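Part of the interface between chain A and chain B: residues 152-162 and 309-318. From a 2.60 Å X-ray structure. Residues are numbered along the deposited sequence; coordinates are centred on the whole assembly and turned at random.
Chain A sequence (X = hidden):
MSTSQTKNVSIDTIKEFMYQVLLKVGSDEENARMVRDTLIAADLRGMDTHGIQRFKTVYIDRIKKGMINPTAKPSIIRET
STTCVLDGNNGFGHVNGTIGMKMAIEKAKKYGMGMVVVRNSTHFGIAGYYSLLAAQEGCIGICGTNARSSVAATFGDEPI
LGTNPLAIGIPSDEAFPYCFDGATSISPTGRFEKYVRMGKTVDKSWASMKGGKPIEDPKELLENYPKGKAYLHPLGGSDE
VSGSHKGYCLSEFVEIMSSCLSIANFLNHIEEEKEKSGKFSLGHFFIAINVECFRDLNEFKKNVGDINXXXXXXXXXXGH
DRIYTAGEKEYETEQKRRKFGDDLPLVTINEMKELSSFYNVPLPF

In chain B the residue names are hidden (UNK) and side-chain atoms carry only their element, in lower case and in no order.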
# COMPACT_ATOMS: atom_id res chain seq x y z
N ALA A 152 -3.87 2.63 17.11
CA ALA A 152 -3.18 1.57 17.86
C ALA A 152 -2.60 0.51 16.94
O ALA A 152 -3.27 0.06 16.00
CB ALA A 152 -4.11 0.92 18.86
N ALA A 153 -1.36 0.11 17.22
CA ALA A 153 -0.73 -1.06 16.60
C ALA A 153 -1.60 -2.30 16.81
O ALA A 153 -2.55 -2.28 17.60
CB ALA A 153 0.64 -1.28 17.20
N THR A 154 -1.28 -3.39 16.10
CA THR A 154 -1.97 -4.67 16.31
C THR A 154 -1.54 -5.23 17.66
O THR A 154 -0.35 -5.37 17.94
CB THR A 154 -1.68 -5.68 15.18
OG1 THR A 154 -2.05 -5.10 13.92
CG2 THR A 154 -2.48 -6.95 15.38
N PHE A 155 -2.55 -5.53 18.50
CA PHE A 155 -2.38 -5.96 19.90
C PHE A 155 -2.10 -4.79 20.85
O PHE A 155 -1.72 -5.00 22.01
CB PHE A 155 -1.31 -7.07 20.08
CG PHE A 155 -1.52 -8.27 19.18
CD1 PHE A 155 -2.80 -8.75 18.90
CD2 PHE A 155 -0.42 -8.94 18.64
CE1 PHE A 155 -2.98 -9.87 18.08
CE2 PHE A 155 -0.58 -10.05 17.81
CZ PHE A 155 -1.87 -10.52 17.53
N GLY A 156 -2.30 -3.56 20.36
CA GLY A 156 -2.00 -2.35 21.13
C GLY A 156 -3.24 -1.77 21.79
O GLY A 156 -4.36 -2.01 21.33
N ASP A 157 -3.03 -1.02 22.87
CA ASP A 157 -4.13 -0.48 23.69
C ASP A 157 -3.95 1.02 23.90
O ASP A 157 -4.39 1.59 24.91
CB ASP A 157 -4.18 -1.23 25.03
CG ASP A 157 -5.57 -1.19 25.69
OD1 ASP A 157 -6.59 -1.13 24.97
OD2 ASP A 157 -5.63 -1.23 26.94
N GLU A 158 -3.31 1.66 22.92
CA GLU A 158 -2.80 3.02 23.06
C GLU A 158 -2.58 3.62 21.66
O GLU A 158 -2.04 2.96 20.78
CB GLU A 158 -1.47 2.95 23.81
CG GLU A 158 -0.95 4.28 24.36
CD GLU A 158 0.52 4.22 24.79
OE1 GLU A 158 1.09 3.10 24.94
OE2 GLU A 158 1.12 5.30 24.99
N PRO A 159 -3.03 4.88 21.43
CA PRO A 159 -2.73 5.54 20.16
C PRO A 159 -1.24 5.82 20.00
O PRO A 159 -0.63 6.43 20.90
CB PRO A 159 -3.50 6.86 20.25
CG PRO A 159 -3.69 7.10 21.71
CD PRO A 159 -3.84 5.74 22.32
N ILE A 160 -0.66 5.38 18.88
CA ILE A 160 0.77 5.58 18.61
C ILE A 160 1.07 6.04 17.16
O ILE A 160 2.00 6.82 16.92
CB ILE A 160 1.61 4.32 18.98
CG1 ILE A 160 3.11 4.61 18.97
CG2 ILE A 160 1.23 3.12 18.10
CD1 ILE A 160 3.56 5.66 19.98
N LEU A 161 0.28 5.56 16.21
CA LEU A 161 0.49 5.86 14.79
C LEU A 161 -0.53 6.88 14.31
O LEU A 161 -1.69 6.88 14.75
CB LEU A 161 0.35 4.59 13.95
CG LEU A 161 1.56 3.67 13.81
CD1 LEU A 161 1.11 2.23 13.59
CD2 LEU A 161 2.44 4.14 12.68
N GLY A 162 -0.12 7.74 13.38
CA GLY A 162 -1.06 8.64 12.73
C GLY A 162 -2.03 7.84 11.88
O GLY A 162 -1.91 6.62 11.75
N UNK B 309 10.85 -0.16 18.03
CA UNK B 309 10.99 -0.27 19.48
C UNK B 309 9.90 0.48 20.23
O UNK B 309 9.37 -0.02 21.22
n UNK B 309 15.95 1.66 18.32
c UNK B 309 14.80 -0.31 19.96
c UNK B 309 12.36 0.19 19.93
n UNK B 309 17.10 0.07 17.16
c UNK B 309 13.43 -0.80 19.57
c UNK B 309 16.26 0.39 18.12
n UNK B 309 15.74 -0.56 18.88
N UNK B 310 9.55 1.67 19.73
CA UNK B 310 8.47 2.47 20.29
C UNK B 310 7.16 1.71 20.17
O UNK B 310 6.40 1.63 21.13
c UNK B 310 8.35 3.83 19.59
c UNK B 310 7.23 4.68 20.19
o UNK B 310 9.59 4.53 19.73
N UNK B 311 6.92 1.16 18.98
CA UNK B 311 5.68 0.43 18.71
C UNK B 311 5.50 -0.74 19.67
O UNK B 311 4.44 -0.87 20.30
c UNK B 311 5.35 1.00 16.15
c UNK B 311 5.64 -0.04 17.24
c UNK B 311 3.94 1.61 16.27
c UNK B 311 5.54 0.38 14.77
N UNK B 312 6.54 -1.57 19.81
CA UNK B 312 6.51 -2.74 20.70
C UNK B 312 6.38 -2.39 22.19
O UNK B 312 5.87 -3.20 22.97
c UNK B 312 8.80 -5.35 19.03
c UNK B 312 7.68 -4.37 19.15
n UNK B 312 11.52 -4.41 16.78
c UNK B 312 7.73 -3.63 20.46
n UNK B 312 9.73 -5.77 16.40
n UNK B 312 9.99 -4.76 18.45
c UNK B 312 10.41 -4.98 17.21
N UNK B 313 6.83 -1.19 22.56
CA UNK B 313 6.74 -0.71 23.93
C UNK B 313 5.41 -0.10 24.37
O UNK B 313 5.26 0.23 25.55
o UNK B 313 8.82 -0.99 25.96
c UNK B 313 7.84 0.31 24.21
n UNK B 313 10.21 0.04 24.53
c UNK B 313 9.00 -0.27 24.97
N UNK B 314 4.45 0.06 23.46
CA UNK B 314 3.15 0.63 23.81
C UNK B 314 2.29 -0.39 24.57
O UNK B 314 2.56 -1.59 24.53
c UNK B 314 3.07 2.38 21.99
o UNK B 314 2.22 0.16 21.59
c UNK B 314 2.36 1.18 22.58
N UNK B 315 1.27 0.10 25.27
CA UNK B 315 0.44 -0.76 26.11
C UNK B 315 -0.21 -1.87 25.29
O UNK B 315 -0.83 -1.62 24.26
o UNK B 315 1.09 0.65 28.45
c UNK B 315 -0.62 0.04 26.86
o UNK B 315 -0.69 1.94 28.29
c UNK B 315 -0.03 0.94 27.94
N UNK B 316 -0.04 -3.10 25.76
CA UNK B 316 -0.59 -4.28 25.11
C UNK B 316 -2.02 -4.56 25.56
O UNK B 316 -2.34 -4.50 26.76
n UNK B 316 4.99 -4.84 25.93
c UNK B 316 1.53 -5.52 24.42
c UNK B 316 0.33 -5.48 25.36
c UNK B 316 3.59 -4.55 25.47
c UNK B 316 2.83 -5.82 25.14
N UNK B 317 -2.89 -4.83 24.60
CA UNK B 317 -4.28 -5.20 24.86
C UNK B 317 -4.30 -6.46 25.74
O UNK B 317 -3.56 -7.41 25.46
c UNK B 317 -6.91 -5.94 21.97
c UNK B 317 -6.52 -5.63 23.42
c UNK B 317 -7.26 -4.40 23.92
c UNK B 317 -5.00 -5.47 23.53
N UNK B 318 -5.12 -6.45 26.82
CA UNK B 318 -5.21 -7.65 27.67
C UNK B 318 -5.49 -8.91 26.85
O UNK B 318 -6.33 -8.89 25.94
c UNK B 318 -7.07 -6.10 28.02
c UNK B 318 -6.40 -7.33 28.61
c UNK B 318 -5.98 -5.36 27.31

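At position 309 of chain B the side chain is three carbons, a nitrogen and a carbon carrying two further nitrogens, a guanidinium out of reach of chain A; this is Arg B309. Position 310 has a carbon bearing one oxygen and one carbon, the latter against Ile A160, hence Thr B310; CG2 lies 3.8 Å from Ile A160 CD1.

Position 311 carries four carbons forked at the second, and one tip sits among apolar groups of chain A. The fork identifies Leu B311: its CB points sideways, but the end of the side chain comes nearer, placing CD2 3.6 Å from Ile A160 CG2 and 3.9 Å from Leu A161 CD1. Position 312 repeats the guanidinium pattern of 309 and points away from chain A, as Arg B312. At 313, two carbons, the second with one oxygen and one nitrogen, make an amide; it touches nothing on chain A and is Asn B313.

Position 314 again has a carbon bearing one oxygen and one carbon, now directed toward chain A, with its CB 3.3 Å from Glu A158 OE1. It is Thr B314. Its OG1 donates to Leu B311 O at 2.8 Å, turning the hydroxyl back onto its own chain, while CG2 packs 3.8 Å from Ile A160 CG1.

Position 315 shows two carbons, the second with two oxygens: a carboxylate near Glu A158, on a short stem, Asp B315. Its backbone N donates to Glu A158 OE1 at 3.0 Å, although its OD2 lies 4.0 Å from that same OE1, a close approach of like charges. At 316, four carbons in a row end in nitrogen; CB lies 4.0 Å from Phe A155 O, though the chain heads away overall. This is Lys B316, whose NZ bonds weakly to Arg B312 O at 3.5 Å.

Position 317 has four carbons forked at the second, one branch beside the Asp A157 carboxylate: Leu B317, with CD1 3.5 Å from Asp A157 OD1. At 318, three carbons close a ring onto the backbone nitrogen near that carboxylate; in Pro B318, CD is 4.2 Å from Asp A157 OD2.

The contact joins an apolar patch to a short backbone pairing. A type II turn from Ala A153 to Gly A156 leads into a single bridge between Gly A156 and Lys B316, where Leu B317 N donates to Phe A155 O (2.8 Å) and Asp A157 N to Asp B315 O (2.7 Å). Glu A158 adds a side-chain acceptor, while Ile A160 and Leu A161 pack against Leu B311.

Chain B (309-318) RTLRNTDKLP
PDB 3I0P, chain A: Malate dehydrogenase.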